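Local structure of enoyl-acyl carrier protein reductase (Uncultured bacterium, 6KIA) at residues N154-T160 against Q233-Y239; V285-P289 against M410-S414; T209-L214 against L269-A273. The protein probably reduces the double bond of enoyl-acyl carrier protein substrates in fatty acid synthesis with NADH as cofactor, and is linked to triclosan resistance. All blocks are in the same frame, centred on the assembly; numbering follows the deposited sequence.

Interaction 1 (N154-T160 against Q233-Y239). With NAI (1,4-dihydronicotinamide adenine dinucleotide), chain D.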
loop_
_atom_site.group_PDB
_atom_site.type_symbol
_atom_site.label_atom_id
_atom_site.label_comp_id
_atom_site.label_asym_id
_atom_site.label_seq_id
_atom_site.Cartn_x
_atom_site.Cartn_y
_atom_site.Cartn_z
ATOM N N ASN A 154 7.199 8.719 23.313
ATOM C CA ASN A 154 6.213 8.737 22.236
ATOM C C ASN A 154 6.384 7.478 21.427
ATOM O O ASN A 154 7.497 6.990 21.289
ATOM C CB ASN A 154 6.394 9.973 21.353
ATOM C CG ASN A 154 6.195 11.274 22.110
ATOM O OD1 ASN A 154 5.417 11.338 23.053
ATOM N ND2 ASN A 154 6.888 12.329 21.673
ATOM N N ALA A 155 5.282 6.931 20.916
ATOM C CA ALA A 155 5.347 5.752 20.082
ATOM C C ALA A 155 4.573 5.999 18.765
ATOM O O ALA A 155 3.471 6.565 18.748
ATOM C CB ALA A 155 4.796 4.525 20.817
ATOM N N PHE A 156 5.166 5.521 17.684
ATOM C CA PHE A 156 4.656 5.678 16.324
ATOM C C PHE A 156 4.563 4.274 15.739
ATOM O O PHE A 156 5.583 3.640 15.442
ATOM C CB PHE A 156 5.637 6.575 15.527
ATOM C CG PHE A 156 5.146 7.047 14.172
ATOM C CD1 PHE A 156 5.523 8.301 13.702
ATOM C CD2 PHE A 156 4.236 6.313 13.429
ATOM C CE1 PHE A 156 5.074 8.771 12.445
ATOM C CE2 PHE A 156 3.786 6.779 12.181
ATOM C CZ PHE A 156 4.198 8.006 11.719
ATOM N N PHE A 157 3.334 3.773 15.596
ATOM C CA PHE A 157 3.109 2.448 15.027
ATOM C C PHE A 157 2.724 2.626 13.569
ATOM O O PHE A 157 1.679 3.206 13.290
ATOM C CB PHE A 157 1.992 1.688 15.772
ATOM C CG PHE A 157 2.322 1.330 17.195
ATOM C CD1 PHE A 157 2.950 0.128 17.502
ATOM C CD2 PHE A 157 1.972 2.181 18.213
ATOM C CE1 PHE A 157 3.229 -0.221 18.817
ATOM C CE2 PHE A 157 2.232 1.851 19.530
ATOM C CZ PHE A 157 2.887 0.646 19.838
ATOM N N ALA A 158 3.569 2.167 12.641
ATOM C CA ALA A 158 3.300 2.362 11.211
ATOM C C ALA A 158 2.877 1.042 10.532
ATOM O O ALA A 158 3.688 0.139 10.295
ATOM C CB ALA A 158 4.535 2.957 10.524
ATOM N N HIS A 159 1.589 0.934 10.236
ATOM C CA HIS A 159 1.022 -0.257 9.589
ATOM C C HIS A 159 1.261 -0.186 8.097
ATOM O O HIS A 159 1.076 0.867 7.508
ATOM C CB HIS A 159 -0.468 -0.320 9.917
ATOM C CG HIS A 159 -1.225 -1.418 9.243
ATOM N ND1 HIS A 159 -1.699 -1.305 7.952
ATOM C CD2 HIS A 159 -1.688 -2.603 9.711
ATOM C CE1 HIS A 159 -2.367 -2.400 7.635
ATOM N NE2 HIS A 159 -2.379 -3.201 8.686
ATOM N N THR A 160 1.667 -1.300 7.485
ATOM C CA THR A 160 1.918 -1.308 6.039
ATOM C C THR A 160 1.258 -2.492 5.361
ATOM O O THR A 160 1.362 -2.641 4.144
ATOM C CB THR A 160 3.432 -1.387 5.697
ATOM O OG1 THR A 160 3.926 -2.673 6.098
ATOM C CG2 THR A 160 4.236 -0.274 6.370
ATOM N N GLN A 233 2.914 10.429 23.857
ATOM C CA GLN A 233 1.957 10.479 22.737
ATOM C C GLN A 233 2.051 9.203 21.918
ATOM O O GLN A 233 3.138 8.664 21.716
ATOM C CB GLN A 233 2.235 11.680 21.831
ATOM C CG GLN A 233 2.070 13.027 22.519
ATOM C CD GLN A 233 0.621 13.385 22.746
ATOM O OE1 GLN A 233 -0.232 13.151 21.887
ATOM N NE2 GLN A 233 0.332 13.990 23.896
ATOM N N VAL A 234 0.911 8.717 21.448
ATOM C CA VAL A 234 0.886 7.528 20.603
ATOM C C VAL A 234 0.160 7.811 19.295
ATOM O O VAL A 234 -0.914 8.427 19.281
ATOM C CB VAL A 234 0.213 6.348 21.330
ATOM C CG1 VAL A 234 0.083 5.116 20.405
ATOM C CG2 VAL A 234 0.993 6.007 22.580
ATOM N N ARG A 235 0.755 7.357 18.194
ATOM C CA ARG A 235 0.192 7.546 16.871
ATOM C C ARG A 235 0.176 6.215 16.105
ATOM O O ARG A 235 1.069 5.374 16.269
ATOM C CB ARG A 235 1.014 8.569 16.095
ATOM C CG ARG A 235 1.142 9.930 16.749
ATOM C CD ARG A 235 -0.198 10.635 16.838
ATOM N NE ARG A 235 -0.030 11.994 17.348
ATOM C CZ ARG A 235 -0.193 12.326 18.624
ATOM N NH1 ARG A 235 -0.555 11.404 19.495
ATOM N NH2 ARG A 235 -0.008 13.579 19.018
ATOM N N TYR A 236 -0.845 6.041 15.273
ATOM C CA TYR A 236 -0.922 4.918 14.324
ATOM C C TYR A 236 -1.071 5.484 12.928
ATOM O O TYR A 236 -1.835 6.429 12.732
ATOM C CB TYR A 236 -2.106 3.999 14.616
ATOM C CG TYR A 236 -2.069 3.433 16.015
ATOM C CD1 TYR A 236 -2.563 4.172 17.085
ATOM C CD2 TYR A 236 -1.510 2.184 16.274
ATOM C CE1 TYR A 236 -2.510 3.676 18.377
ATOM C CE2 TYR A 236 -1.466 1.685 17.571
ATOM C CZ TYR A 236 -1.963 2.439 18.602
ATOM O OH TYR A 236 -1.928 1.948 19.889
ATOM N N SER A 237 -0.320 4.942 11.975
ATOM C CA SER A 237 -0.497 5.344 10.579
ATOM C C SER A 237 -0.725 4.078 9.764
ATOM O O SER A 237 -0.312 2.984 10.177
ATOM C CB SER A 237 0.723 6.108 10.065
ATOM O OG SER A 237 1.856 5.246 9.993
ATOM N N ALA A 238 -1.394 4.217 8.622
ATOM C CA ALA A 238 -1.534 3.123 7.676
ATOM C C ALA A 238 -1.451 3.715 6.283
ATOM O O ALA A 238 -1.788 4.881 6.074
ATOM C CB ALA A 238 -2.861 2.364 7.859
ATOM N N TYR A 239 -1.013 2.905 5.333
ATOM C CA TYR A 239 -0.980 3.311 3.932
ATOM C C TYR A 239 -2.274 2.860 3.275
ATOM O O TYR A 239 -2.548 1.666 3.204
ATOM C CB TYR A 239 0.226 2.714 3.205
ATOM C CG TYR A 239 1.555 3.321 3.597
ATOM C CD1 TYR A 239 2.056 4.440 2.929
ATOM C CD2 TYR A 239 2.313 2.769 4.636
ATOM C CE1 TYR A 239 3.266 4.999 3.288
ATOM C CE2 TYR A 239 3.524 3.337 5.001
ATOM C CZ TYR A 239 3.988 4.427 4.323
ATOM O OH TYR A 239 5.192 4.996 4.679
HETATM P PA NAI D . 5.365 -3.847 -0.447
HETATM O O1A NAI D . 6.741 -3.291 -0.246
HETATM O O2A NAI D . 5.262 -5.196 -1.133
HETATM O O5B NAI D . 4.656 -3.861 0.977
HETATM C C5B NAI D . 3.688 -4.849 1.269
HETATM C C4B NAI D . 3.616 -4.838 2.826
HETATM O O4B NAI D . 2.461 -5.810 3.185
HETATM C C3B NAI D . 4.686 -5.282 3.383
HETATM O O3B NAI D . 5.041 -4.520 4.608
HETATM C C2B NAI D . 4.341 -6.854 3.766
HETATM O O2B NAI D . 5.288 -7.325 4.794
HETATM C C1B NAI D . 3.114 -6.805 4.151
HETATM N N9A NAI D . 2.396 -8.060 3.846
HETATM C C8A NAI D . 2.026 -8.686 2.714
HETATM N N7A NAI D . 1.401 -9.812 3.050
HETATM C C5A NAI D . 1.374 -9.883 4.403
HETATM C C6A NAI D . 0.832 -10.880 5.199
HETATM N N6A NAI D . 0.147 -12.111 4.915
HETATM N N1A NAI D . 0.925 -10.747 6.532
HETATM C C2A NAI D . 1.550 -9.656 7.076
HETATM N N3A NAI D . 2.089 -8.660 6.277
HETATM C C4A NAI D . 1.991 -8.801 4.918
HETATM O O3 NAI D . 4.435 -2.827 -1.358
HETATM P PN NAI D . 3.770 -1.413 -0.961
HETATM O O1N NAI D . 4.820 -0.453 -0.495
HETATM O O2N NAI D . 3.071 -0.985 -2.242
HETATM O O5D NAI D . 2.711 -1.698 0.197
HETATM C C5D NAI D . 2.771 -1.019 1.441
HETATM C C4D NAI D . 1.394 -0.361 1.683
HETATM O O4D NAI D . 1.242 0.625 0.821
HETATM C C3D NAI D . 0.265 -1.345 1.384
HETATM O O3D NAI D . -0.694 -1.358 2.386
HETATM C C2D NAI D . -0.342 -0.731 0.103
HETATM O O2D NAI D . -1.714 -1.234 -0.070
HETATM C C1D NAI D . -0.248 0.558 0.297
HETATM N N1N NAI D . -0.354 1.348 -0.930
HETATM C C2N NAI D . 0.301 0.987 -2.089
HETATM C C3N NAI D . 0.119 1.743 -3.255
HETATM C C7N NAI D . 0.858 1.392 -4.546
HETATM O O7N NAI D . 0.477 1.835 -5.626
HETATM N N7N NAI D . 2.000 0.552 -4.475
HETATM C C4N NAI D . -0.692 2.868 -3.273
HETATM C C5N NAI D . -1.310 3.254 -2.078
HETATM C C6N NAI D . -1.140 2.488 -0.920
HETATM O O HOH W 1 1.921 3.534 7.916
HETATM O O HOH W 2 -1.126 0.027 5.404
#
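Two neighbouring parallel strands in the core of the nucleotide-binding sheet, 155-159 and 234-240, run toward the bound dinucleotide. Ahead of the ladder, the side-chain OD1 of N154 accepts Q233 N at 2.8 Å. The N-H groups of A155, R235, F157, S237 and H159 are then donated alternately from one strand to the other, with F157 N to R235 O (2.9 Å) straightest at 175°. On one face the F157 and Y236 rings are turned only 11° apart yet displaced so far that they scarcely overlap, centroids 5.2 Å apart. On the other, with chi1 at 67°, S237 OG sits between its own backbone N and carbonyl carbon, where it meets the F156 ring in plane at CE2 (3.3 Å) and shares a hydrogen bond with a water, which donates to H159 O. At the outer end R235 holds Q233 OE1 end-on with NH1 and NH2. H159 NE2 is bonded to T212 on the covering helix. Beyond H159 the strands diverge and a water accepts from Y239 N; T160 OG1 donates to NAI O3B at 2.6 Å, and T160 O accepts from O3D. Cofactor binding at the C-terminal ends of parallel strands is typical of the Rossmann fold.

Interaction 2 (V285-P289 against M410-S414). With NAI (1,4-dihydronicotinamide adenine dinucleotide), chain D.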
loop_
_atom_site.group_PDB
_atom_site.type_symbol
_atom_site.label_atom_id
_atom_site.label_comp_id
_atom_site.label_asym_id
_atom_site.label_seq_id
_atom_site.Cartn_x
_atom_site.Cartn_y
_atom_site.Cartn_z
ATOM N N VAL A 285 -5.282 6.848 8.368
ATOM C CA VAL A 285 -4.983 6.219 7.086
ATOM C C VAL A 285 -4.595 7.293 6.103
ATOM O O VAL A 285 -5.332 8.262 5.906
ATOM C CB VAL A 285 -6.191 5.445 6.515
ATOM C CG1 VAL A 285 -5.894 4.958 5.092
ATOM C CG2 VAL A 285 -6.563 4.284 7.440
ATOM N N TYR A 286 -3.428 7.136 5.492
ATOM C CA TYR A 286 -2.981 8.080 4.479
ATOM C C TYR A 286 -3.205 7.461 3.133
ATOM O O TYR A 286 -2.530 6.499 2.777
ATOM C CB TYR A 286 -1.499 8.449 4.684
ATOM C CG TYR A 286 -1.251 9.227 5.963
ATOM C CD1 TYR A 286 -0.991 8.566 7.171
ATOM C CD2 TYR A 286 -1.318 10.602 5.967
ATOM C CE1 TYR A 286 -0.779 9.287 8.335
ATOM C CE2 TYR A 286 -1.107 11.332 7.127
ATOM C CZ TYR A 286 -0.836 10.682 8.287
ATOM O OH TYR A 286 -0.628 11.446 9.427
ATOM N N ASN A 287 -4.179 7.993 2.399
ATOM C CA ASN A 287 -4.471 7.487 1.051
ATOM C C ASN A 287 -3.470 8.057 0.060
ATOM O O ASN A 287 -3.488 9.258 -0.270
ATOM C CB ASN A 287 -5.908 7.802 0.647
ATOM C CG ASN A 287 -6.903 6.856 1.288
ATOM O OD1 ASN A 287 -6.634 5.644 1.428
ATOM N ND2 ASN A 287 -8.051 7.393 1.716
ATOM N N CYS A 288 -2.546 7.201 -0.357
ATOM C CA CYS A 288 -1.360 7.631 -1.116
ATOM C C CYS A 288 -1.466 7.361 -2.607
ATOM O O CYS A 288 -2.285 6.542 -3.023
ATOM C CB CYS A 288 -0.116 6.932 -0.555
ATOM S SG CYS A 288 0.330 7.488 1.139
ATOM N N PRO A 289 -0.621 8.013 -3.421
ATOM C CA PRO A 289 -0.720 7.799 -4.879
ATOM C C PRO A 289 -0.338 6.420 -5.398
ATOM O O PRO A 289 0.363 5.651 -4.754
ATOM C CB PRO A 289 0.283 8.811 -5.444
ATOM C CG PRO A 289 0.386 9.853 -4.422
ATOM C CD PRO A 289 0.316 9.106 -3.108
ATOM N N MET A 410 3.775 12.124 5.979
ATOM C CA MET A 410 3.144 11.262 6.964
ATOM C C MET A 410 3.822 11.437 8.333
ATOM O O MET A 410 3.138 11.522 9.363
ATOM C CB MET A 410 3.193 9.813 6.515
ATOM C CG MET A 410 2.347 9.577 5.261
ATOM S SD MET A 410 2.515 7.906 4.621
ATOM C CE MET A 410 1.891 6.893 5.987
ATOM N N PHE A 411 5.151 11.546 8.333
ATOM C CA PHE A 411 5.884 11.652 9.601
ATOM C C PHE A 411 5.479 12.913 10.353
ATOM O O PHE A 411 5.216 12.872 11.570
ATOM C CB PHE A 411 7.399 11.637 9.360
ATOM C CG PHE A 411 8.201 11.586 10.640
ATOM C CD1 PHE A 411 8.213 10.450 11.426
ATOM C CD2 PHE A 411 8.909 12.705 11.059
ATOM C CE1 PHE A 411 8.945 10.428 12.643
ATOM C CE2 PHE A 411 9.642 12.690 12.253
ATOM C CZ PHE A 411 9.661 11.545 13.033
ATOM N N HIS A 412 5.398 14.043 9.645
ATOM C CA HIS A 412 5.055 15.294 10.319
ATOM C C HIS A 412 3.553 15.434 10.595
ATOM O O HIS A 412 3.165 15.924 11.658
ATOM C CB HIS A 412 5.581 16.497 9.518
ATOM C CG HIS A 412 7.072 16.633 9.547
ATOM N ND1 HIS A 412 7.781 16.777 10.722
ATOM C CD2 HIS A 412 7.988 16.688 8.547
ATOM C CE1 HIS A 412 9.068 16.902 10.447
ATOM N NE2 HIS A 412 9.221 16.841 9.137
ATOM N N GLU A 413 2.696 14.998 9.668
ATOM C CA GLU A 413 1.275 15.061 9.936
ATOM C C GLU A 413 0.926 14.205 11.159
ATOM O O GLU A 413 0.033 14.553 11.933
ATOM C CB GLU A 413 0.472 14.599 8.721
ATOM C CG GLU A 413 -1.043 14.807 8.843
ATOM C CD GLU A 413 -1.437 16.283 8.947
ATOM O OE1 GLU A 413 -0.626 17.175 8.603
ATOM O OE2 GLU A 413 -2.584 16.545 9.345
ATOM N N SER A 414 1.616 13.084 11.337
ATOM C CA SER A 414 1.286 12.235 12.485
ATOM C C SER A 414 1.634 12.877 13.818
ATOM O O SER A 414 1.098 12.474 14.831
ATOM C CB SER A 414 1.946 10.868 12.383
ATOM O OG SER A 414 1.463 10.147 11.254
HETATM P PA NAI D . 5.365 -3.847 -0.447
HETATM O O1A NAI D . 6.741 -3.291 -0.246
HETATM O O2A NAI D . 5.262 -5.196 -1.133
HETATM O O5B NAI D . 4.656 -3.861 0.977
HETATM C C5B NAI D . 3.688 -4.849 1.269
HETATM C C4B NAI D . 3.616 -4.838 2.826
HETATM O O4B NAI D . 2.461 -5.810 3.185
HETATM C C3B NAI D . 4.686 -5.282 3.383
HETATM O O3B NAI D . 5.041 -4.520 4.608
HETATM C C2B NAI D . 4.341 -6.854 3.766
HETATM O O2B NAI D . 5.288 -7.325 4.794
HETATM C C1B NAI D . 3.114 -6.805 4.151
HETATM N N9A NAI D . 2.396 -8.060 3.846
HETATM C C8A NAI D . 2.026 -8.686 2.714
HETATM N N7A NAI D . 1.401 -9.812 3.050
HETATM C C5A NAI D . 1.374 -9.883 4.403
HETATM C C6A NAI D . 0.832 -10.880 5.199
HETATM N N6A NAI D . 0.147 -12.111 4.915
HETATM N N1A NAI D . 0.925 -10.747 6.532
HETATM C C2A NAI D . 1.550 -9.656 7.076
HETATM N N3A NAI D . 2.089 -8.660 6.277
HETATM C C4A NAI D . 1.991 -8.801 4.918
HETATM O O3 NAI D . 4.435 -2.827 -1.358
HETATM P PN NAI D . 3.770 -1.413 -0.961
HETATM O O1N NAI D . 4.820 -0.453 -0.495
HETATM O O2N NAI D . 3.071 -0.985 -2.242
HETATM O O5D NAI D . 2.711 -1.698 0.197
HETATM C C5D NAI D . 2.771 -1.019 1.441
HETATM C C4D NAI D . 1.394 -0.361 1.683
HETATM O O4D NAI D . 1.242 0.625 0.821
HETATM C C3D NAI D . 0.265 -1.345 1.384
HETATM O O3D NAI D . -0.694 -1.358 2.386
HETATM C C2D NAI D . -0.342 -0.731 0.103
HETATM O O2D NAI D . -1.714 -1.234 -0.070
HETATM C C1D NAI D . -0.248 0.558 0.297
HETATM N N1N NAI D . -0.354 1.348 -0.930
HETATM C C2N NAI D . 0.301 0.987 -2.089
HETATM C C3N NAI D . 0.119 1.743 -3.255
HETATM C C7N NAI D . 0.858 1.392 -4.546
HETATM O O7N NAI D . 0.477 1.835 -5.626
HETATM N N7N NAI D . 2.000 0.552 -4.475
HETATM C C4N NAI D . -0.692 2.868 -3.273
HETATM C C5N NAI D . -1.310 3.254 -2.078
HETATM C C6N NAI D . -1.140 2.488 -0.920
#
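Just behind the nicotinamide end of the cofactor pocket, a Met-aromatic contact joins the end of strand 283-287 to the last turn of helix 394-413. The M410 and Y286 side chains lie alongside one another, running opposite ways. M410 CG stands over one ring face, 3.9 Å from the centroid and 19° off the normal, and the sulfur lies obliquely farther out. A bend at chi3 (62°) turns the methyl back to the ring, so that CE touches Y286 CD1 at 3.5 Å. E413 CG meets the same ring at its edge, its carboxylate directed to A418 N. Near the phenol end, S414 OG is 3.1 Å from Y286 OH. S414 is tied back to M410: its OG and N both donate to M410 O, from opposite faces of the carbonyl plane. C288 SG packs on M410 SD at 4.1 Å, while the following backbone meets the cofactor, with P289 O 3.3 Å from NAI C4N, the nicotinamide carbon that carries the hydride. P289 O accepts a hydrogen bond from Y33 OH. Strand 283-287 is flanked by strands 234-240 and 421-423; Y286 touches S237 and L422 on them, and M410 reaches Y239, so the helix end lies against the sheet.

Interaction 3 (T209-L214 against L269-A273)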
loop_
_atom_site.group_PDB
_atom_site.type_symbol
_atom_site.label_atom_id
_atom_site.label_comp_id
_atom_site.label_asym_id
_atom_site.label_seq_id
_atom_site.Cartn_x
_atom_site.Cartn_y
_atom_site.Cartn_z
ATOM N N THR A 209 -5.263 -6.784 4.836
ATOM C CA THR A 209 -5.181 -5.381 4.458
ATOM C C THR A 209 -5.893 -4.476 5.448
ATOM O O THR A 209 -5.500 -3.321 5.634
ATOM C CB THR A 209 -5.765 -5.201 3.043
ATOM O OG1 THR A 209 -5.017 -6.045 2.157
ATOM C CG2 THR A 209 -5.723 -3.750 2.566
ATOM N N ALA A 210 -6.914 -5.003 6.121
ATOM C CA ALA A 210 -7.716 -4.156 7.004
ATOM C C ALA A 210 -7.676 -4.578 8.470
ATOM O O ALA A 210 -7.274 -3.792 9.340
ATOM C CB ALA A 210 -9.175 -4.115 6.504
ATOM N N ASN A 211 -8.101 -5.801 8.766
ATOM C CA ASN A 211 -8.255 -6.204 10.162
ATOM C C ASN A 211 -6.954 -6.248 10.972
ATOM O O ASN A 211 -6.978 -6.067 12.182
ATOM C CB ASN A 211 -8.961 -7.550 10.219
ATOM C CG ASN A 211 -10.386 -7.458 9.706
ATOM O OD1 ASN A 211 -10.971 -6.375 9.673
ATOM N ND2 ASN A 211 -10.948 -8.589 9.295
ATOM N N THR A 212 -5.827 -6.466 10.304
ATOM C CA THR A 212 -4.520 -6.353 10.942
ATOM C C THR A 212 -4.304 -4.982 11.624
ATOM O O THR A 212 -3.603 -4.908 12.631
ATOM C CB THR A 212 -3.390 -6.560 9.924
ATOM O OG1 THR A 212 -3.628 -5.720 8.785
ATOM C CG2 THR A 212 -3.360 -8.006 9.448
ATOM N N PHE A 213 -4.864 -3.904 11.061
ATOM C CA PHE A 213 -4.774 -2.575 11.680
ATOM C C PHE A 213 -5.540 -2.544 12.982
ATOM O O PHE A 213 -5.083 -1.961 13.966
ATOM C CB PHE A 213 -5.295 -1.503 10.720
ATOM C CG PHE A 213 -4.925 -0.091 11.084
ATOM C CD1 PHE A 213 -3.615 0.263 11.426
ATOM C CD2 PHE A 213 -5.865 0.916 10.956
ATOM C CE1 PHE A 213 -3.278 1.595 11.702
ATOM C CE2 PHE A 213 -5.539 2.240 11.240
ATOM C CZ PHE A 213 -4.240 2.583 11.601
ATOM N N LEU A 214 -6.712 -3.182 12.984
ATOM C CA LEU A 214 -7.503 -3.270 14.202
ATOM C C LEU A 214 -6.748 -4.085 15.239
ATOM O O LEU A 214 -6.743 -3.729 16.415
ATOM C CB LEU A 214 -8.880 -3.905 13.948
ATOM C CG LEU A 214 -9.695 -4.140 15.233
ATOM C CD1 LEU A 214 -10.100 -2.801 15.863
ATOM C CD2 LEU A 214 -10.914 -5.018 14.981
ATOM N N LEU A 269 -10.411 -0.598 6.181
ATOM C CA LEU A 269 -9.270 0.002 6.877
ATOM C C LEU A 269 -9.583 1.433 7.323
ATOM O O LEU A 269 -9.331 1.814 8.483
ATOM C CB LEU A 269 -8.041 -0.012 5.963
ATOM C CG LEU A 269 -6.756 0.639 6.484
ATOM C CD1 LEU A 269 -6.141 -0.231 7.585
ATOM C CD2 LEU A 269 -5.775 0.870 5.330
ATOM N N GLU A 270 -10.138 2.214 6.404
ATOM C CA GLU A 270 -10.581 3.570 6.734
ATOM C C GLU A 270 -11.586 3.568 7.888
ATOM O O GLU A 270 -11.468 4.360 8.829
ATOM C CB GLU A 270 -11.199 4.241 5.515
ATOM C CG GLU A 270 -10.193 4.539 4.431
ATOM C CD GLU A 270 -10.843 4.981 3.146
ATOM O OE1 GLU A 270 -12.067 4.765 2.990
ATOM O OE2 GLU A 270 -10.125 5.509 2.284
ATOM N N ARG A 271 -12.576 2.677 7.811
ATOM C CA ARG A 271 -13.578 2.617 8.883
ATOM C C ARG A 271 -12.966 2.269 10.249
ATOM O O ARG A 271 -13.384 2.805 11.276
ATOM C CB ARG A 271 -14.684 1.622 8.543
ATOM C CG ARG A 271 -15.569 2.088 7.406
ATOM C CD ARG A 271 -16.846 1.251 7.261
ATOM N NE ARG A 271 -16.626 -0.191 7.132
ATOM C CZ ARG A 271 -16.388 -0.819 5.985
ATOM N NH1 ARG A 271 -16.319 -0.132 4.850
ATOM N NH2 ARG A 271 -16.218 -2.132 5.980
ATOM N N ILE A 272 -11.984 1.372 10.263
ATOM C CA ILE A 272 -11.279 1.050 11.505
ATOM C C ILE A 272 -10.612 2.307 12.084
ATOM O O ILE A 272 -10.727 2.595 13.296
ATOM C CB ILE A 272 -10.233 -0.070 11.275
ATOM C CG1 ILE A 272 -10.936 -1.402 11.010
ATOM C CG2 ILE A 272 -9.294 -0.206 12.486
ATOM C CD1 ILE A 272 -10.045 -2.455 10.369
ATOM N N ALA A 273 -9.958 3.085 11.221
ATOM C CA ALA A 273 -9.346 4.347 11.674
ATOM C C ALA A 273 -10.383 5.319 12.232
ATOM O O ALA A 273 -10.153 5.966 13.257
ATOM C CB ALA A 273 -8.572 5.020 10.538
#
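I272 is the knob of this helix pair, its side chain seated among A210, N211, F213 and L214 of helix 196-219. Its CD1 comes closest to the backbone, 3.2 Å from A210 O, and CG2 spreads between F213 CD2 (3.9 Å) and L214 CB (4.0 Å). With chi1 at -70°, CG1 of I272 carries CD1 toward the A210 carbonyl and CG2 is left facing F213 and L214. One turn earlier, L269 crosses F213 at about a right angle: L269 CD1 touches F213 CB at 3.5 Å and meets the ring obliquely. The ring edge continues to A273 CB, 4.2 Å from F213 CE2. The backbones come closest where A210 CB faces L269 N at 3.7 Å, a small side chain at the near point of the two helices.

The segments run nearly parallel, 19° between their directions and 8.7 Å between their axes. A wider pi-type turn at 209-211 precedes F213, whose N bonds to A210 O. At the margins of this apolar seam N211 OD1 accepts from R268 NE, and T209 OG1 is hydrogen-bonded to Q262 and G163. Beneath it lies the sheet. F213 rests on Y236 and A238 of strand 234-240 and meets the H159 ring edge-to-face, while L269 and A273 pack on V285 of strand 283-287, so both helices cover one side of the sheet.

In the fold
From the N terminus, strand 155-159 enters first, followed by helix 196-219, strand 234-240, helix 263-278, strand 283-287 and, far later, helix 394-413. Interaction 1 closes a largely helical loop of 72 residues, and interaction 3, which closes one of 54 residues, crosses it, since helix 196-219 lies inside that loop and its partner beyond. Interaction 2 follows both in series and closes a longer loop of 120 residues back onto the sheet. A238 O and Y286 N join interactions 1 and 2 through adjacent strands; H159 with T212 joins 1 and 3, and E270 with N287 joins 3 and 2. Sheet, covering helices and cofactor pocket are thus tied together.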